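Local structure of Vlm2 (Streptomyces tsusimaensis, 6ECB) at residues Ile116-Ala121 with Ser254-Tyr259; Gly108-Gly113 with Gly271-Met276; Pro84-Met89 with Arg224-Pro229; Ala26-Leu31 with Ser94-Gly99; Phe161-Gly166 with Arg211-Gln216. The protein is a nonribosomal peptide synthetase of valinomycin biosynthesis, represented here by its thioesterase domain, which probably releases the depsipeptide product. All coordinates share one frame; numbering follows the deposited sequence.

Contact 1. Residues Ile116-Ala121 with Ser254-Tyr259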
# COMPACT_ATOMS: atom_id res chain seq x y z
N ILE A 116 4.82 -2.11 6.57
CA ILE A 116 5.28 -0.77 6.88
C ILE A 116 4.28 -0.09 7.81
O ILE A 116 4.66 0.56 8.79
CB ILE A 116 5.50 0.05 5.60
CG1 ILE A 116 6.66 -0.55 4.81
CG2 ILE A 116 5.81 1.50 5.97
CD1 ILE A 116 6.82 0.07 3.42
N ALA A 117 2.99 -0.23 7.52
CA ALA A 117 1.95 0.39 8.33
C ALA A 117 1.98 -0.12 9.77
O ALA A 117 1.81 0.66 10.71
CB ALA A 117 0.59 0.13 7.69
N PHE A 118 2.18 -1.43 9.95
CA PHE A 118 2.28 -1.96 11.31
C PHE A 118 3.42 -1.29 12.07
O PHE A 118 3.24 -0.79 13.20
CB PHE A 118 2.48 -3.49 11.28
CG PHE A 118 2.62 -4.09 12.66
CD1 PHE A 118 3.85 -4.12 13.31
CD2 PHE A 118 1.50 -4.57 13.33
CE1 PHE A 118 3.96 -4.64 14.60
CE2 PHE A 118 1.61 -5.08 14.62
CZ PHE A 118 2.82 -5.11 15.25
N TYR A 119 4.60 -1.25 11.46
CA TYR A 119 5.75 -0.69 12.14
C TYR A 119 5.64 0.83 12.29
O TYR A 119 6.07 1.38 13.32
CB TYR A 119 7.02 -1.06 11.39
CG TYR A 119 7.63 -2.37 11.81
CD1 TYR A 119 7.23 -3.56 11.23
CD2 TYR A 119 8.65 -2.41 12.73
CE1 TYR A 119 7.79 -4.76 11.60
CE2 TYR A 119 9.23 -3.61 13.10
CZ TYR A 119 8.78 -4.78 12.54
OH TYR A 119 9.38 -5.98 12.90
N LEU A 120 5.04 1.50 11.30
CA LEU A 120 4.74 2.93 11.38
C LEU A 120 3.86 3.22 12.59
O LEU A 120 4.15 4.12 13.40
CB LEU A 120 4.01 3.34 10.08
CG LEU A 120 3.81 4.75 9.65
CD1 LEU A 120 3.29 4.69 8.22
CD2 LEU A 120 2.86 5.40 10.60
N ALA A 121 2.80 2.45 12.74
CA ALA A 121 1.92 2.62 13.90
C ALA A 121 2.68 2.41 15.20
O ALA A 121 2.47 3.16 16.17
CB ALA A 121 0.74 1.66 13.79
N SER A 254 -4.30 -15.61 10.36
CA SER A 254 -4.70 -15.55 11.76
C SER A 254 -3.56 -15.11 12.66
O SER A 254 -3.81 -14.63 13.79
CB SER A 254 -5.23 -16.92 12.20
OG SER A 254 -4.20 -17.91 12.25
N ALA A 255 -2.32 -15.24 12.20
CA ALA A 255 -1.18 -14.81 13.01
C ALA A 255 -1.17 -13.31 13.28
O ALA A 255 -0.40 -12.87 14.13
CB ALA A 255 0.11 -15.28 12.34
N TRP A 256 -2.01 -12.49 12.61
CA TRP A 256 -2.10 -11.09 13.03
C TRP A 256 -2.46 -10.99 14.50
O TRP A 256 -2.04 -10.04 15.16
CB TRP A 256 -3.10 -10.27 12.21
CG TRP A 256 -2.48 -9.81 10.94
CD1 TRP A 256 -2.82 -10.20 9.68
CD2 TRP A 256 -1.40 -8.89 10.80
NE1 TRP A 256 -1.99 -9.58 8.75
CE2 TRP A 256 -1.11 -8.77 9.42
CE3 TRP A 256 -0.63 -8.14 11.71
CZ2 TRP A 256 -0.08 -7.97 8.94
CZ3 TRP A 256 0.39 -7.36 11.23
CH2 TRP A 256 0.65 -7.28 9.86
N GLU A 257 -3.18 -11.97 15.03
CA GLU A 257 -3.52 -11.95 16.45
C GLU A 257 -2.29 -12.03 17.35
O GLU A 257 -2.32 -11.52 18.49
CB GLU A 257 -4.53 -13.07 16.75
CG GLU A 257 -5.05 -13.01 18.16
CD GLU A 257 -6.41 -13.70 18.34
OE1 GLU A 257 -6.96 -14.27 17.36
OE2 GLU A 257 -6.92 -13.65 19.49
N ASN A 258 -1.20 -12.62 16.87
CA ASN A 258 0.04 -12.65 17.63
C ASN A 258 0.50 -11.25 17.99
O ASN A 258 1.21 -11.06 18.99
CB ASN A 258 1.19 -13.27 16.84
CG ASN A 258 0.96 -14.69 16.42
OD1 ASN A 258 -0.09 -15.29 16.67
ND2 ASN A 258 1.98 -15.28 15.79
N TYR A 259 0.17 -10.28 17.14
CA TYR A 259 0.74 -8.93 17.17
C TYR A 259 -0.29 -7.91 17.60
O TYR A 259 -0.08 -6.70 17.40
CB TYR A 259 1.34 -8.61 15.79
CG TYR A 259 2.28 -9.72 15.39
CD1 TYR A 259 3.44 -9.96 16.11
CD2 TYR A 259 1.99 -10.55 14.31
CE1 TYR A 259 4.29 -11.02 15.78
CE2 TYR A 259 2.82 -11.61 14.00
CZ TYR A 259 3.96 -11.84 14.70
OH TYR A 259 4.77 -12.92 14.38

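Contact 2. Residues Gly108-Gly113 with Gly271-Met276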
# COMPACT_ATOMS: atom_id res chain seq x y z
N GLY A 108 -3.03 2.42 7.31
CA GLY A 108 -3.38 1.26 6.52
C GLY A 108 -2.30 0.90 5.51
O GLY A 108 -1.42 1.70 5.20
N GLY A 109 -2.40 -0.32 5.00
CA GLY A 109 -1.50 -0.72 3.93
C GLY A 109 -1.81 -2.05 3.29
O GLY A 109 -2.36 -2.95 3.94
N HIS A 110 -1.45 -2.18 2.02
CA HIS A 110 -1.58 -3.39 1.24
C HIS A 110 -0.19 -3.95 0.95
O HIS A 110 0.74 -3.19 0.70
CB HIS A 110 -2.30 -3.07 -0.08
CG HIS A 110 -2.51 -4.23 -1.00
ND1 HIS A 110 -1.71 -4.45 -2.10
CD2 HIS A 110 -3.46 -5.20 -1.02
CE1 HIS A 110 -2.15 -5.52 -2.76
NE2 HIS A 110 -3.21 -5.98 -2.13
N SER A 111 -0.08 -5.27 0.95
CA SER A 111 1.17 -5.96 0.62
C SER A 111 2.26 -5.44 1.56
O SER A 111 2.03 -5.32 2.78
CB SER A 111 1.42 -5.77 -0.87
OG SER A 111 2.47 -6.60 -1.30
N LEU A 112 3.47 -5.13 1.07
CA LEU A 112 4.51 -4.59 1.94
C LEU A 112 4.05 -3.34 2.68
O LEU A 112 4.55 -3.04 3.78
CB LEU A 112 5.77 -4.29 1.11
CG LEU A 112 6.94 -3.66 1.88
CD1 LEU A 112 7.54 -4.60 2.89
CD2 LEU A 112 8.00 -3.21 0.84
N GLY A 113 3.12 -2.58 2.09
CA GLY A 113 2.57 -1.43 2.77
C GLY A 113 1.91 -1.81 4.09
O GLY A 113 1.89 -1.00 5.02
N GLY A 271 -12.39 -10.67 -4.65
CA GLY A 271 -11.23 -10.48 -5.49
C GLY A 271 -10.09 -11.40 -5.08
O GLY A 271 -10.25 -12.32 -4.26
N ASP A 272 -8.93 -11.13 -5.65
CA ASP A 272 -7.71 -11.74 -5.14
C ASP A 272 -6.69 -10.64 -4.87
O ASP A 272 -7.02 -9.45 -4.92
CB ASP A 272 -7.17 -12.80 -6.10
CG ASP A 272 -6.82 -12.24 -7.45
OD1 ASP A 272 -6.18 -11.16 -7.50
OD2 ASP A 272 -7.15 -12.91 -8.46
N HIS A 273 -5.44 -11.01 -4.56
CA HIS A 273 -4.53 -10.06 -3.93
C HIS A 273 -4.31 -8.84 -4.82
O HIS A 273 -4.18 -7.71 -4.32
CB HIS A 273 -3.19 -10.73 -3.61
CG HIS A 273 -2.25 -9.88 -2.82
ND1 HIS A 273 -2.51 -9.49 -1.52
CD2 HIS A 273 -1.04 -9.34 -3.13
CE1 HIS A 273 -1.51 -8.75 -1.07
NE2 HIS A 273 -0.61 -8.65 -2.02
N ALA A 274 -4.19 -9.06 -6.12
CA ALA A 274 -3.99 -7.96 -7.07
C ALA A 274 -5.29 -7.24 -7.40
O ALA A 274 -5.36 -6.00 -7.38
CB ALA A 274 -3.35 -8.51 -8.35
N THR A 275 -6.35 -7.99 -7.69
CA THR A 275 -7.55 -7.36 -8.23
C THR A 275 -8.46 -6.74 -7.17
O THR A 275 -9.41 -6.04 -7.52
CB THR A 275 -8.36 -8.39 -9.01
OG1 THR A 275 -8.97 -9.33 -8.12
CG2 THR A 275 -7.48 -9.12 -10.00
N MET A 276 -8.19 -6.98 -5.88
CA MET A 276 -9.04 -6.39 -4.85
C MET A 276 -8.97 -4.86 -4.86
O MET A 276 -9.90 -4.22 -4.37
CB MET A 276 -8.65 -6.89 -3.46
CG MET A 276 -7.18 -6.68 -3.17
SD MET A 276 -6.79 -6.83 -1.42
CE MET A 276 -7.50 -5.33 -0.78
O HOH W 1 1.85 -9.17 -0.75

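Contact 3. Residues Pro84-Met89 with Arg224-Pro229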
# COMPACT_ATOMS: atom_id res chain seq x y z
N PRO A 84 15.79 3.10 0.58
CA PRO A 84 15.89 2.94 2.03
C PRO A 84 15.87 1.48 2.44
O PRO A 84 15.25 0.63 1.79
CB PRO A 84 14.64 3.66 2.56
CG PRO A 84 13.72 3.74 1.43
CD PRO A 84 14.47 3.57 0.14
N SER A 85 16.51 1.21 3.56
CA SER A 85 16.27 -0.04 4.26
C SER A 85 14.81 -0.05 4.74
O SER A 85 14.13 0.97 4.77
CB SER A 85 17.21 -0.19 5.45
OG SER A 85 16.84 0.74 6.45
N PHE A 86 14.32 -1.24 5.13
CA PHE A 86 12.97 -1.31 5.68
C PHE A 86 12.82 -0.37 6.87
O PHE A 86 11.84 0.39 6.95
CB PHE A 86 12.63 -2.74 6.09
CG PHE A 86 11.27 -2.89 6.71
CD1 PHE A 86 11.15 -3.12 8.06
CD2 PHE A 86 10.12 -2.81 5.95
CE1 PHE A 86 9.91 -3.27 8.65
CE2 PHE A 86 8.86 -2.96 6.55
CZ PHE A 86 8.77 -3.18 7.91
N GLU A 87 13.80 -0.39 7.79
CA GLU A 87 13.73 0.47 8.97
C GLU A 87 13.75 1.95 8.59
O GLU A 87 12.97 2.74 9.14
CB GLU A 87 14.89 0.15 9.93
N GLU A 88 14.59 2.32 7.63
CA GLU A 88 14.63 3.70 7.14
C GLU A 88 13.29 4.10 6.52
O GLU A 88 12.82 5.23 6.69
CB GLU A 88 15.76 3.87 6.13
CG GLU A 88 17.16 3.78 6.75
CD GLU A 88 18.28 3.69 5.74
OE1 GLU A 88 18.04 3.40 4.57
OE2 GLU A 88 19.43 3.94 6.13
N MET A 89 12.68 3.19 5.75
CA MET A 89 11.39 3.47 5.15
C MET A 89 10.32 3.70 6.20
O MET A 89 9.51 4.64 6.09
CB MET A 89 11.00 2.31 4.22
CG MET A 89 9.75 2.58 3.40
SD MET A 89 9.90 4.05 2.34
CE MET A 89 8.22 4.05 1.72
N ARG A 224 12.07 -11.31 4.56
CA ARG A 224 10.84 -11.64 5.28
C ARG A 224 11.04 -11.54 6.79
O ARG A 224 10.15 -11.10 7.52
CB ARG A 224 10.37 -13.05 4.90
N ASP A 225 12.23 -11.88 7.26
CA ASP A 225 12.48 -11.88 8.70
C ASP A 225 12.57 -10.47 9.26
O ASP A 225 12.26 -10.26 10.44
CB ASP A 225 13.77 -12.64 9.02
CG ASP A 225 13.71 -14.09 8.56
OD1 ASP A 225 12.62 -14.70 8.61
OD2 ASP A 225 14.77 -14.63 8.16
N VAL A 226 12.97 -9.49 8.44
CA VAL A 226 13.04 -8.10 8.87
C VAL A 226 11.66 -7.45 8.94
O VAL A 226 11.39 -6.63 9.83
CB VAL A 226 13.96 -7.32 7.91
CG1 VAL A 226 13.88 -5.86 8.17
CG2 VAL A 226 15.42 -7.83 8.04
N VAL A 227 10.77 -7.78 8.00
CA VAL A 227 9.47 -7.11 7.96
C VAL A 227 8.44 -7.79 8.86
O VAL A 227 7.39 -7.20 9.13
CB VAL A 227 8.90 -6.99 6.52
CG1 VAL A 227 9.97 -6.43 5.56
CG2 VAL A 227 8.36 -8.30 6.01
N LEU A 228 8.73 -8.98 9.36
CA LEU A 228 7.81 -9.64 10.29
C LEU A 228 7.60 -8.78 11.53
O LEU A 228 8.57 -8.28 12.11
CB LEU A 228 8.38 -11.01 10.68
CG LEU A 228 7.45 -11.85 11.57
CD1 LEU A 228 6.31 -12.43 10.73
CD2 LEU A 228 8.23 -12.97 12.27
N PRO A 229 6.35 -8.57 11.97
CA PRO A 229 6.14 -7.89 13.24
C PRO A 229 6.86 -8.61 14.37
O PRO A 229 7.03 -9.83 14.36
CB PRO A 229 4.61 -7.95 13.41
CG PRO A 229 4.09 -7.97 12.01
CD PRO A 229 5.10 -8.78 11.23

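Contact 4. Residues Ala26-Leu31 with Ser94-Gly99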
# COMPACT_ATOMS: atom_id res chain seq x y z
N ALA A 26 9.79 11.62 2.91
CA ALA A 26 8.58 11.14 2.28
C ALA A 26 7.58 12.28 2.19
O ALA A 26 7.72 13.32 2.85
CB ALA A 26 8.01 9.97 3.05
N LYS A 27 6.56 12.08 1.37
CA LYS A 27 5.62 13.12 0.96
C LYS A 27 4.23 12.62 1.28
O LYS A 27 3.86 11.52 0.87
CB LYS A 27 5.79 13.38 -0.53
CG LYS A 27 4.80 14.28 -1.20
CD LYS A 27 5.18 14.46 -2.69
CE LYS A 27 4.08 15.14 -3.49
NZ LYS A 27 4.50 15.47 -4.89
N LEU A 28 3.45 13.41 2.01
CA LEU A 28 2.06 13.07 2.28
C LEU A 28 1.19 13.56 1.12
O LEU A 28 1.20 14.76 0.81
CB LEU A 28 1.66 13.72 3.60
CG LEU A 28 0.47 13.17 4.34
CD1 LEU A 28 0.67 11.71 4.68
CD2 LEU A 28 0.26 13.99 5.60
N VAL A 29 0.46 12.66 0.48
CA VAL A 29 -0.37 12.98 -0.69
C VAL A 29 -1.84 12.76 -0.35
O VAL A 29 -2.21 11.68 0.11
CB VAL A 29 0.02 12.11 -1.89
CG1 VAL A 29 -0.88 12.43 -3.08
CG2 VAL A 29 1.48 12.34 -2.25
N ARG A 30 -2.67 13.76 -0.60
CA ARG A 30 -4.11 13.62 -0.41
C ARG A 30 -4.71 12.82 -1.56
O ARG A 30 -4.53 13.17 -2.73
CB ARG A 30 -4.76 15.00 -0.31
CG ARG A 30 -6.25 14.99 -0.03
CD ARG A 30 -6.61 14.39 1.35
NE ARG A 30 -8.05 14.45 1.57
CZ ARG A 30 -8.67 15.46 2.18
NH1 ARG A 30 -7.96 16.48 2.66
NH2 ARG A 30 -9.99 15.45 2.31
N LEU A 31 -5.45 11.76 -1.23
CA LEU A 31 -5.99 10.86 -2.24
C LEU A 31 -7.47 11.05 -2.50
O LEU A 31 -7.98 10.45 -3.45
CB LEU A 31 -5.78 9.40 -1.84
CG LEU A 31 -4.33 9.00 -1.59
CD1 LEU A 31 -4.21 7.55 -1.20
CD2 LEU A 31 -3.52 9.29 -2.85
N SER A 94 6.73 7.21 9.08
CA SER A 94 6.27 7.68 10.39
C SER A 94 6.36 9.19 10.47
O SER A 94 5.40 9.87 10.87
CB SER A 94 7.11 7.05 11.51
OG SER A 94 7.06 5.64 11.50
N ASP A 95 7.51 9.74 10.10
CA ASP A 95 7.69 11.17 10.14
C ASP A 95 6.66 11.88 9.29
O ASP A 95 6.16 12.93 9.68
CB ASP A 95 9.08 11.54 9.65
CG ASP A 95 10.17 11.19 10.67
OD1 ASP A 95 9.87 10.85 11.83
OD2 ASP A 95 11.34 11.28 10.28
N SER A 96 6.36 11.35 8.10
CA SER A 96 5.36 11.98 7.24
C SER A 96 3.95 11.80 7.80
O SER A 96 3.14 12.74 7.79
CB SER A 96 5.49 11.38 5.83
OG SER A 96 4.53 11.89 4.92
N ALA A 97 3.62 10.61 8.26
CA ALA A 97 2.27 10.36 8.77
C ALA A 97 2.00 11.16 10.04
O ALA A 97 0.86 11.53 10.31
CB ALA A 97 2.07 8.87 9.04
N ALA A 98 3.04 11.41 10.83
CA ALA A 98 2.86 12.10 12.10
C ALA A 98 2.22 13.47 11.96
O ALA A 98 1.58 13.94 12.89
CB ALA A 98 4.21 12.22 12.81
N GLY A 99 2.33 14.09 10.79
CA GLY A 99 1.68 15.37 10.59
C GLY A 99 0.17 15.35 10.71
O GLY A 99 -0.43 16.37 11.05
O HOH W 2 5.50 14.67 4.79

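Contact 5. Residues Phe161-Gly166 with Arg211-Gln216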
# COMPACT_ATOMS: atom_id res chain seq x y z
N PHE A 161 8.28 -9.16 -16.04
CA PHE A 161 7.20 -9.82 -15.32
C PHE A 161 6.76 -9.00 -14.12
O PHE A 161 5.56 -8.87 -13.84
CB PHE A 161 7.64 -11.22 -14.90
CG PHE A 161 6.65 -11.94 -14.02
CD1 PHE A 161 5.72 -12.81 -14.58
CD2 PHE A 161 6.65 -11.77 -12.65
CE1 PHE A 161 4.80 -13.47 -13.79
CE2 PHE A 161 5.74 -12.43 -11.85
CZ PHE A 161 4.81 -13.29 -12.42
N ILE A 162 7.73 -8.43 -13.38
CA ILE A 162 7.41 -7.59 -12.23
C ILE A 162 6.62 -6.37 -12.67
O ILE A 162 5.64 -5.97 -12.04
CB ILE A 162 8.69 -7.17 -11.49
CG1 ILE A 162 9.47 -8.37 -10.95
CG2 ILE A 162 8.36 -6.17 -10.39
CD1 ILE A 162 8.69 -9.21 -10.03
N LEU A 163 7.09 -5.73 -13.74
CA LEU A 163 6.38 -4.57 -14.28
C LEU A 163 4.95 -4.95 -14.63
O LEU A 163 3.99 -4.28 -14.22
CB LEU A 163 7.12 -4.05 -15.51
CG LEU A 163 6.49 -2.90 -16.30
CD1 LEU A 163 7.54 -2.19 -17.14
CD2 LEU A 163 5.35 -3.42 -17.22
N ALA A 164 4.78 -6.04 -15.37
CA ALA A 164 3.45 -6.45 -15.83
C ALA A 164 2.53 -6.77 -14.66
O ALA A 164 1.39 -6.30 -14.61
CB ALA A 164 3.57 -7.66 -16.74
N MET A 165 3.02 -7.55 -13.70
CA MET A 165 2.15 -8.01 -12.63
C MET A 165 1.88 -6.94 -11.58
O MET A 165 0.83 -6.96 -10.94
CB MET A 165 2.74 -9.26 -11.95
CG MET A 165 2.92 -10.48 -12.87
SD MET A 165 1.49 -10.90 -13.92
CE MET A 165 0.18 -11.00 -12.71
N GLY A 166 2.81 -6.01 -11.37
CA GLY A 166 2.63 -5.00 -10.34
C GLY A 166 1.92 -3.77 -10.87
O GLY A 166 0.68 -3.72 -10.88
N ARG A 211 11.70 5.49 -11.69
CA ARG A 211 12.08 5.53 -10.28
C ARG A 211 11.26 4.54 -9.48
O ARG A 211 11.78 3.87 -8.59
CB ARG A 211 11.91 6.94 -9.74
CG ARG A 211 12.90 7.95 -10.32
CD ARG A 211 12.51 9.37 -9.92
NE ARG A 211 13.43 10.36 -10.49
CZ ARG A 211 14.41 10.97 -9.83
NH1 ARG A 211 14.62 10.70 -8.55
NH2 ARG A 211 15.19 11.85 -10.45
N PHE A 212 9.98 4.40 -9.82
CA PHE A 212 9.13 3.43 -9.15
C PHE A 212 9.65 2.01 -9.39
O PHE A 212 9.74 1.21 -8.45
CB PHE A 212 7.68 3.55 -9.66
CG PHE A 212 6.87 2.32 -9.36
CD1 PHE A 212 6.29 2.17 -8.13
CD2 PHE A 212 6.76 1.31 -10.30
CE1 PHE A 212 5.60 1.03 -7.83
CE2 PHE A 212 6.06 0.15 -10.00
CZ PHE A 212 5.48 0.02 -8.78
N LEU A 213 9.98 1.68 -10.63
CA LEU A 213 10.40 0.31 -10.93
C LEU A 213 11.71 -0.03 -10.24
O LEU A 213 11.90 -1.15 -9.76
CB LEU A 213 10.51 0.11 -12.43
CG LEU A 213 9.18 0.18 -13.19
CD1 LEU A 213 9.45 0.29 -14.68
CD2 LEU A 213 8.37 -1.07 -12.87
N ARG A 214 12.62 0.94 -10.15
CA ARG A 214 13.90 0.68 -9.48
C ARG A 214 13.70 0.54 -7.97
O ARG A 214 14.25 -0.37 -7.35
CB ARG A 214 14.90 1.79 -9.78
CG ARG A 214 15.35 1.85 -11.24
CD ARG A 214 16.37 2.98 -11.49
NE ARG A 214 16.72 3.05 -12.91
CZ ARG A 214 17.56 2.20 -13.51
NH1 ARG A 214 18.15 1.23 -12.82
NH2 ARG A 214 17.81 2.33 -14.81
N LEU A 215 12.89 1.42 -7.36
CA LEU A 215 12.64 1.28 -5.93
C LEU A 215 11.87 -0.01 -5.64
O LEU A 215 12.09 -0.67 -4.63
CB LEU A 215 11.88 2.49 -5.40
CG LEU A 215 11.56 2.48 -3.90
CD1 LEU A 215 12.82 2.29 -3.05
CD2 LEU A 215 10.86 3.78 -3.54
N GLN A 216 10.96 -0.40 -6.53
CA GLN A 216 10.23 -1.65 -6.34
C GLN A 216 11.16 -2.85 -6.29
O GLN A 216 11.05 -3.68 -5.38
CB GLN A 216 9.20 -1.82 -7.46
CG GLN A 216 8.37 -3.09 -7.30
CD GLN A 216 7.38 -3.25 -8.44
OE1 GLN A 216 7.72 -3.03 -9.60
NE2 GLN A 216 6.15 -3.61 -8.11
O HOH W 3 5.49 -3.42 -11.08

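Contact 1. Residues Ile116-Ala121 with Ser254-Tyr259
The F118 ring meets its two partners along one flank: the carbonyl oxygen of Y259 lies in the ring plane at its edge, 3.6 Å from F118 CE2, while W256 approaches obliquely. The indole receives F118 at its edge, where F118 CD2 and W256 CZ3 are 3.7 Å apart. The two six-membered rings are tilted by 39° with centroids 5.9 Å apart, an oblique aromatic pair that packs as apolar surface. Y259 adds its CB, which sits 3.7 Å from F118 CE2, whereas its own ring leads away from the helix and has N258 CB over the centre of one face. F118 reaches these partners because a chi1 of 179° sends its ring outward from helix 112-126 toward the 3-10 turns of 254-258. The indole is anchored at its polar end, W256 NE1 donating to the carbonyl of T139. The contact is thus a buried aromatic join between the helix that follows strand 105-110 and the connection leading into edge strand 264-268. L134 of strand 134-137 packs on F118 and I136 on W256; P229 and L233 also touch the phenyl group.

Contact 2. Residues Gly108-Gly113 with Gly271-Met276
H110 and H273 meet twice: their imidazoles form an offset stack, and H110 also donates from its ring to the backbone carbonyl of H273. With chi1 at -180°, the H110 imidazole is carried away from its own backbone N and over to H273. The ring planes are 20° apart and the centroids 4.3 Å; H110 NE2 lies over the H273 face, displaced toward its rim. That same nitrogen, bonding close to its ring plane, reaches H273 O at 3.0 Å, although the N-H...O angle of 134° is well short of straight. At the edge of the H110 ring, M276 SD comes within 3.7 Å of H110 CD2, a Met-aromatic contact. Without the imidazole, as with an alanine here, the H273 carbonyl would probably lose this donor and the H273 ring its stacking partner. Beside the stack, water 1 lies 2.7 Å from S111 OG and takes a weak bond from H273 NE2, while H273 ND1 is hydrogen-bonded to D138 OD2. This is consistent with a Ser-His-Asp catalytic triad, here with a water between serine and histidine, and with S111 on what is probably a GxSxG nucleophile elbow, as in other alpha/beta hydrolases. In segment 271-276 an Asx motif, D272 OD1 accepting from T275 N, shapes the loop. Strand 105-110 runs between strands 40-44 and 134-137; the H273 loop leads from strand 264-268 to helix 281-293.

Contact 3. Residues Pro84-Met89 with Arg224-Pro229
F86 reaches across to V226 and V227 from the first turn of helix 86-97, and its atoms can be followed outward one by one. At the root, F86 CB lies 4.0 Å from V226 CG1. The first torsion, nearly straight at 178°, swings the ring off its helix and over the short helix 224-227. One flank runs along V226: F86 CD1 is 3.9 Å from V226 CG1, and beyond it F86 CE1 comes as near to the V226 carbonyl oxygen. The other flank belongs to V227, whose CG1 approaches F86 CD2 to 3.6 Å. That methyl sits over one ring face, 3.8 Å from the centroid and 18° off the normal, which makes a clear CH-pi contact. At the tip, F86 CZ ends 4.0 Å from the backbone CA of V227, and the ring also packs edge-to-face with Y119 and touches I116, both of helix 112-126. Cutting the ring back to an alanine is likely to leave the V227 methyl without its aromatic surface and open a gap between the two helices. The start of helix 86-97 is fixed just before F86 by a reciprocal pair of bonds, E88 N to S85 OG at 3.0 Å and S85 N to E88 OE1 at 2.9 Å. This is a capping box, with S85 as N-cap, and it caps the helix whose first turn carries F86 to the end of the helical insertion, probably the lid, as in related thioesterases of the alpha/beta hydrolase fold.

Contact 4. Residues Ala26-Leu31 with Ser94-Gly99
S96 and L28 carry most of this contact, with A26 as a smaller third partner. S96 stands on the side of helix 86-97 that faces the edge strand, and its hydroxyl, turned away from the serine's own nitrogen at a chi1 of 178°, extends toward the backbone of 26-28. S96 OG comes to 3.7 Å from L28 CB. It also approaches L28 N at 3.5 Å, but the angle is too poor for a hydrogen bond, so the pair counts as packing. The hydroxyl finds its polar partner in water 2 instead, which lies 2.9 Å from S96 OG and donates to A26 O over 3.2 Å. The water thereby links the serine to A26, just ahead of strand 27-30.

L28 answers with its isobutyl group, which drapes alongside the helix backbone: L28 CD2 is 3.8 Å from S96 O, and L28 CD1 lies 3.9 Å from S96 OG. Behind the leucine, H68 and V70 of strand 67-71 and the loop residue V100 share its company. A26 closes the other end by a methyl contact, A26 CB meeting S96 CB at 4.0 Å. Strand 27-30 is the antiparallel outermost strand of the sheet, bonded to strand 67-71 through K27 with E71 and V29 with G69. The side of the helix is thus joined to the sheet margin by a little apolar packing and one water bridge. Such chemistry is consistent with a surface contact in which solvent takes part, the serine's hydrogen-bonding need being met at least partly by water.

Contact 5. Residues Phe161-Gly166 with Arg211-Gln216
I162 and Q216 make the closest approach between the two segments: the branch methyl I162 CG2 rests 3.3 Å from Q216 OE1 and 3.6 Å from Q216 CD, the two side chains crossing at a slant. Next to it, L163 CD1 meets L213 CD1 at 4.0 Å, a plain leucine-to-leucine contact, L213 lying about one turn before Q216. The amide of Q216 is carried across by a side chain stretched out from its root (chi1 -179°), and its oxygen is held by water 3, which donates to Q216 OE1 at 2.7 Å and to I162 O at 2.7 Å. I162 O is therefore gripped twice, since G166 N also donates to it at the end of the helix. Both helices belong to the helical insertion between strands 134-137 and 237-241, the probable lid. Farther out, G166 CA lies 4.4 Å from Q216 NE2, and a beta carbon there would collide with that amide nitrogen. The water is also met in plane by the edge of the F212 ring. Helix 183-194 backs the leucine pair, L190 and K187 lying against L163, and Y183 and K187 against L213, while M217 and L220 of helix 206-220 flank I162.

Overall arrangement
Contact 4 closes first along the chain, before contacts 1, 2 and 5 open; contact 5 is nested inside contact 1, which is nested inside contact 2, while contact 3 crosses contacts 1, 2 and 4. Helix 112-126 serves both contacts 1 and 2, and helix 86-97 both contacts 3 and 4. Contacts 1, 2 and 3 touch one another, with centres 13 to 18 Å apart, and contact 2 holds the probable active site. Contact 5 lies about 25 Å from contact 1, centre to centre, on the opposite side of the chain's centre; it meets contact 3 through P84 and L215. The set thus ties the hydrolase sheet, its flanking helices and the helical insertion into one thioesterase domain.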